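Local coordinates for protein Tas1 (Pseudomonas aeruginosa, PDB 6OX6) that acts as a type VI secreted toxin that pyrophosphorylates adenosine nucleotides to (p)ppApp, draining ADP and ATP from competitor bacteria, at residues D341-N353 against E361-K373. Numbering follows the deposited sequence.
Sequences DPLGYSGVNSTMN and EIQVNSPEMIYAK. With ACT (acetate ion), chain I; ACT (acetate ion), chain E.
V348 and V364 lie side by side and point the same way, their CB atoms 3.9 Å apart. V319 and L326 of helix 319-328 cover this face. Toward helix 367-373, the selenomethionine M369 folds its chain at chi2 and chi3 and brings CE to 3.3 Å from Y345 CD2. The extended chain of K373 crosses the Y345 side chain at about a right angle, and K373 CD lies 3.6 Å from Y345 CE2. The segments belong to a beta hairpin of strands 347-353 and 359-365, inside the five-stranded mixed sheet; helix 367-373 follows. V348 and V364 form a hydrogen-bonded antiparallel pair, V364 N to V348 O being the straighter bond at 169°. S350 OG, turned between its backbone N and carbonyl carbon (chi1 71°), donates to I362 O at 2.8 Å, on a lone pair in the carbonyl plane. N365 ND2 gives S346 O a bond of 2.9 Å on a lone pair. The same ND2 also reaches Y345 OH, a weak bond bent to 118°. A water joins S346 OG to N365 OD1, and R434 also bonds S346 OG. Beside the Y345 hydroxyl, K373 NZ bonds an acetate O at 2.6 Å; the ion is probably from the crystallisation liquor. Q363 NE2 bonds the same oxygen weakly.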
loop_
_atom_site.group_PDB
_atom_site.type_symbol
_atom_site.label_atom_id
_atom_site.label_comp_id
_atom_site.label_asym_id
_atom_site.label_seq_id
_atom_site.Cartn_x
_atom_site.Cartn_y
_atom_site.Cartn_z
ATOM N N ASP A 341 4.807 11.235 -0.086
ATOM C CA ASP A 341 5.058 10.137 -1.008
ATOM C C ASP A 341 6.000 10.586 -2.139
ATOM O O ASP A 341 5.684 11.558 -2.844
ATOM C CB ASP A 341 3.715 9.673 -1.561
ATOM C CG ASP A 341 3.847 8.610 -2.642
ATOM O OD1 ASP A 341 4.892 7.925 -2.736
ATOM O OD2 ASP A 341 2.870 8.439 -3.392
ATOM N N PRO A 342 7.135 9.902 -2.360
ATOM C CA PRO A 342 8.026 10.306 -3.464
ATOM C C PRO A 342 7.331 10.315 -4.808
ATOM O O PRO A 342 7.741 11.059 -5.712
ATOM C CB PRO A 342 9.135 9.242 -3.438
ATOM C CG PRO A 342 9.034 8.591 -2.097
ATOM C CD PRO A 342 7.589 8.639 -1.734
ATOM N N LEU A 343 6.293 9.506 -4.972
ATOM C CA LEU A 343 5.549 9.450 -6.218
ATOM C C LEU A 343 4.326 10.368 -6.238
ATOM O O LEU A 343 3.619 10.386 -7.241
ATOM C CB LEU A 343 5.108 8.012 -6.495
ATOM C CG LEU A 343 6.210 6.928 -6.481
ATOM C CD1 LEU A 343 5.619 5.589 -7.021
ATOM C CD2 LEU A 343 7.431 7.309 -7.243
ATOM N N GLY A 344 4.053 11.114 -5.174
ATOM C CA GLY A 344 3.006 12.131 -5.219
ATOM C C GLY A 344 1.587 11.612 -5.237
ATOM O O GLY A 344 0.655 12.387 -5.497
ATOM N N TYR A 345 1.383 10.340 -4.922
ATOM C CA TYR A 345 0.042 9.789 -4.882
ATOM C C TYR A 345 -0.698 10.311 -3.643
ATOM O O TYR A 345 -0.083 10.762 -2.671
ATOM C CB TYR A 345 0.126 8.252 -4.892
ATOM C CG TYR A 345 -1.210 7.516 -4.889
ATOM C CD1 TYR A 345 -1.553 6.681 -3.837
ATOM C CD2 TYR A 345 -2.119 7.676 -5.929
ATOM C CE1 TYR A 345 -2.780 6.006 -3.817
ATOM C CE2 TYR A 345 -3.336 7.008 -5.932
ATOM C CZ TYR A 345 -3.649 6.169 -4.872
ATOM O OH TYR A 345 -4.844 5.507 -4.836
ATOM N N SER A 346 -2.035 10.310 -3.705
ATOM C CA SER A 346 -2.843 10.613 -2.525
ATOM C C SER A 346 -4.021 9.653 -2.450
ATOM O O SER A 346 -4.495 9.150 -3.467
ATOM C CB SER A 346 -3.348 12.075 -2.508
ATOM O OG SER A 346 -3.971 12.415 -3.735
ATOM N N GLY A 347 -4.478 9.389 -1.236
ATOM C CA GLY A 347 -5.495 8.381 -1.010
ATOM C C GLY A 347 -5.430 7.890 0.424
ATOM O O GLY A 347 -4.613 8.337 1.223
ATOM N N VAL A 348 -6.310 6.947 0.735
ATOM C CA VAL A 348 -6.397 6.383 2.077
ATOM C C VAL A 348 -6.270 4.883 1.972
ATOM O O VAL A 348 -6.858 4.266 1.076
ATOM C CB VAL A 348 -7.721 6.741 2.781
ATOM C CG1 VAL A 348 -7.863 5.973 4.119
ATOM C CG2 VAL A 348 -7.798 8.215 2.975
ATOM N N ASN A 349 -5.520 4.296 2.897
ATOM C CA ASN A 349 -5.486 2.852 3.065
ATOM C C ASN A 349 -5.710 2.538 4.536
ATOM O O ASN A 349 -5.257 3.267 5.420
ATOM C CB ASN A 349 -4.154 2.254 2.560
ATOM C CG ASN A 349 -4.223 0.750 2.368
ATOM O OD1 ASN A 349 -5.270 0.127 2.565
ATOM N ND2 ASN A 349 -3.111 0.162 1.935
ATOM N N SER A 350 -6.432 1.465 4.797
ATOM C CA SER A 350 -6.694 1.108 6.172
ATOM C C SER A 350 -6.699 -0.399 6.285
ATOM O O SER A 350 -6.990 -1.116 5.320
ATOM C CB SER A 350 -8.020 1.687 6.658
ATOM O OG SER A 350 -9.103 1.011 6.052
ATOM N N THR A 351 -6.392 -0.867 7.480
ATOM C CA THR A 351 -6.370 -2.282 7.797
ATOM C C THR A 351 -7.329 -2.503 8.942
ATOM O O THR A 351 -7.221 -1.832 9.977
ATOM C CB THR A 351 -4.967 -2.740 8.208
ATOM O OG1 THR A 351 -4.044 -2.409 7.168
ATOM C CG2 THR A 351 -4.947 -4.248 8.470
HETATM N N MSE A 352 -8.227 -3.468 8.801
HETATM C CA MSE A 352 -9.172 -3.758 9.855
HETATM C C MSE A 352 -9.019 -5.155 10.367
HETATM O O MSE A 352 -8.993 -6.104 9.564
HETATM C CB MSE A 352 -10.586 -3.672 9.304
HETATM C CG MSE A 352 -11.048 -2.238 9.131
HETATM SE SE MSE A 352 -12.718 -1.976 10.136
HETATM C CE MSE A 352 -12.101 -2.782 11.820
ATOM N N ASN A 353 -8.890 -5.312 11.679
ATOM C CA ASN A 353 -8.836 -6.649 12.265
ATOM C C ASN A 353 -10.271 -7.133 12.459
ATOM O O ASN A 353 -10.987 -6.643 13.335
ATOM C CB ASN A 353 -8.068 -6.644 13.582
ATOM C CG ASN A 353 -6.562 -6.512 13.389
ATOM O OD1 ASN A 353 -6.045 -6.799 12.310
ATOM N ND2 ASN A 353 -5.848 -6.099 14.443
ATOM N N GLU A 361 -8.504 -5.229 4.324
ATOM C CA GLU A 361 -7.997 -3.979 3.756
ATOM C C GLU A 361 -9.141 -3.183 3.142
ATOM O O GLU A 361 -9.872 -3.703 2.299
ATOM C CB GLU A 361 -6.942 -4.237 2.676
ATOM C CG GLU A 361 -6.622 -2.986 1.847
ATOM C CD GLU A 361 -5.677 -3.240 0.656
ATOM O OE1 GLU A 361 -6.163 -3.527 -0.478
ATOM O OE2 GLU A 361 -4.441 -3.135 0.850
ATOM N N ILE A 362 -9.286 -1.920 3.539
ATOM C CA ILE A 362 -10.256 -1.031 2.898
ATOM C C ILE A 362 -9.540 0.230 2.419
ATOM O O ILE A 362 -9.063 1.030 3.235
ATOM C CB ILE A 362 -11.413 -0.659 3.826
ATOM C CG1 ILE A 362 -12.178 -1.899 4.263
ATOM C CG2 ILE A 362 -12.339 0.258 3.077
ATOM C CD1 ILE A 362 -13.233 -1.610 5.337
ATOM N N GLN A 363 -9.510 0.437 1.110
ATOM C CA GLN A 363 -8.912 1.635 0.537
ATOM C C GLN A 363 -9.996 2.639 0.195
ATOM O O GLN A 363 -11.129 2.268 -0.110
ATOM C CB GLN A 363 -8.135 1.311 -0.731
ATOM C CG GLN A 363 -6.942 0.439 -0.514
ATOM C CD GLN A 363 -6.202 0.241 -1.799
ATOM O OE1 GLN A 363 -6.569 -0.594 -2.619
ATOM N NE2 GLN A 363 -5.199 1.049 -2.017
ATOM N N VAL A 364 -9.633 3.914 0.208
ATOM C CA VAL A 364 -10.564 4.986 -0.107
ATOM C C VAL A 364 -9.856 5.983 -1.000
ATOM O O VAL A 364 -8.696 6.338 -0.754
ATOM C CB VAL A 364 -11.094 5.709 1.153
ATOM C CG1 VAL A 364 -12.320 6.486 0.788
ATOM C CG2 VAL A 364 -11.396 4.721 2.305
ATOM N N ASN A 365 -10.562 6.464 -2.016
ATOM C CA ASN A 365 -10.000 7.488 -2.892
ATOM C C ASN A 365 -11.133 8.106 -3.687
ATOM O O ASN A 365 -12.263 7.613 -3.675
ATOM C CB ASN A 365 -8.946 6.920 -3.846
ATOM C CG ASN A 365 -7.740 7.842 -3.985
ATOM O OD1 ASN A 365 -7.881 9.065 -3.923
ATOM N ND2 ASN A 365 -6.553 7.264 -4.132
ATOM N N SER A 366 -10.807 9.193 -4.385
ATOM C CA SER A 366 -11.737 9.877 -5.259
ATOM C C SER A 366 -11.720 9.269 -6.660
ATOM O O SER A 366 -10.786 8.546 -7.035
ATOM C CB SER A 366 -11.381 11.357 -5.339
ATOM O OG SER A 366 -10.056 11.517 -5.808
ATOM N N PRO A 367 -12.755 9.539 -7.461
ATOM C CA PRO A 367 -12.711 9.081 -8.859
ATOM C C PRO A 367 -11.553 9.686 -9.641
ATOM O O PRO A 367 -10.970 9.004 -10.496
ATOM C CB PRO A 367 -14.073 9.524 -9.427
ATOM C CG PRO A 367 -14.955 9.749 -8.223
ATOM C CD PRO A 367 -14.025 10.219 -7.140
ATOM N N GLU A 368 -11.184 10.932 -9.352
ATOM C CA GLU A 368 -10.110 11.570 -10.106
ATOM C C GLU A 368 -8.787 10.853 -9.884
ATOM O O GLU A 368 -8.018 10.632 -10.830
ATOM C CB GLU A 368 -9.991 13.049 -9.718
ATOM C CG GLU A 368 -11.174 13.903 -10.162
ATOM C CD GLU A 368 -12.477 13.602 -9.396
ATOM O OE1 GLU A 368 -12.421 12.921 -8.345
ATOM O OE2 GLU A 368 -13.565 14.037 -9.851
HETATM N N MSE A 369 -8.512 10.490 -8.636
HETATM C CA MSE A 369 -7.272 9.817 -8.291
HETATM C C MSE A 369 -7.193 8.444 -8.894
HETATM O O MSE A 369 -6.104 8.030 -9.348
HETATM C CB MSE A 369 -7.172 9.702 -6.773
HETATM C CG MSE A 369 -6.746 11.027 -6.153
HETATM SE SE MSE A 369 -5.181 11.732 -7.119
HETATM C CE MSE A 369 -3.979 10.194 -6.854
ATOM N N ILE A 370 -8.311 7.726 -8.914
ATOM C CA ILE A 370 -8.349 6.371 -9.464
ATOM C C ILE A 370 -8.201 6.405 -10.979
ATOM O O ILE A 370 -7.472 5.599 -11.568
ATOM C CB ILE A 370 -9.640 5.663 -9.039
ATOM C CG1 ILE A 370 -9.513 5.241 -7.565
ATOM C CG2 ILE A 370 -9.897 4.436 -9.984
ATOM C CD1 ILE A 370 -10.824 5.016 -6.865
ATOM N N TYR A 371 -8.899 7.330 -11.633
ATOM C CA TYR A 371 -8.680 7.574 -13.049
ATOM C C TYR A 371 -7.201 7.776 -13.339
ATOM O O TYR A 371 -6.644 7.196 -14.278
ATOM C CB TYR A 371 -9.476 8.809 -13.480
ATOM C CG TYR A 371 -9.309 9.160 -14.922
ATOM C CD1 TYR A 371 -8.561 10.265 -15.313
ATOM C CD2 TYR A 371 -9.901 8.387 -15.903
ATOM C CE1 TYR A 371 -8.414 10.587 -16.660
ATOM C CE2 TYR A 371 -9.758 8.684 -17.236
ATOM C CZ TYR A 371 -9.011 9.785 -17.605
ATOM O OH TYR A 371 -8.884 10.065 -18.941
ATOM N N ALA A 372 -6.550 8.586 -12.514
ATOM C CA ALA A 372 -5.160 8.932 -12.759
ATOM C C ALA A 372 -4.253 7.727 -12.590
ATOM O O ALA A 372 -3.346 7.507 -13.404
ATOM C CB ALA A 372 -4.741 10.053 -11.814
ATOM N N LYS A 373 -4.488 6.933 -11.552
ATOM C CA LYS A 373 -3.548 5.888 -11.202
ATOM C C LYS A 373 -3.744 4.615 -12.020
ATOM O O LYS A 373 -2.763 4.034 -12.494
ATOM C CB LYS A 373 -3.663 5.565 -9.715
ATOM C CG LYS A 373 -2.872 4.327 -9.322
ATOM C CD LYS A 373 -3.123 3.992 -7.850
ATOM C CE LYS A 373 -2.517 2.651 -7.489
ATOM N NZ LYS A 373 -2.726 2.328 -6.063
HETATM C C ACT I . -6.373 2.449 -5.466
HETATM O O ACT I . -5.219 1.980 -5.235
HETATM O OXT ACT I . -7.111 2.268 -6.479
HETATM C CH3 ACT I . -6.958 3.380 -4.325
HETATM C C ACT E . -1.406 2.182 -1.385
HETATM O O ACT E . -1.110 1.636 -0.263
HETATM O OXT ACT E . -2.525 2.241 -1.983
HETATM C CH3 ACT E . -0.225 2.879 -2.118
HETATM O O HOH W 1 -6.606 11.512 -2.858
#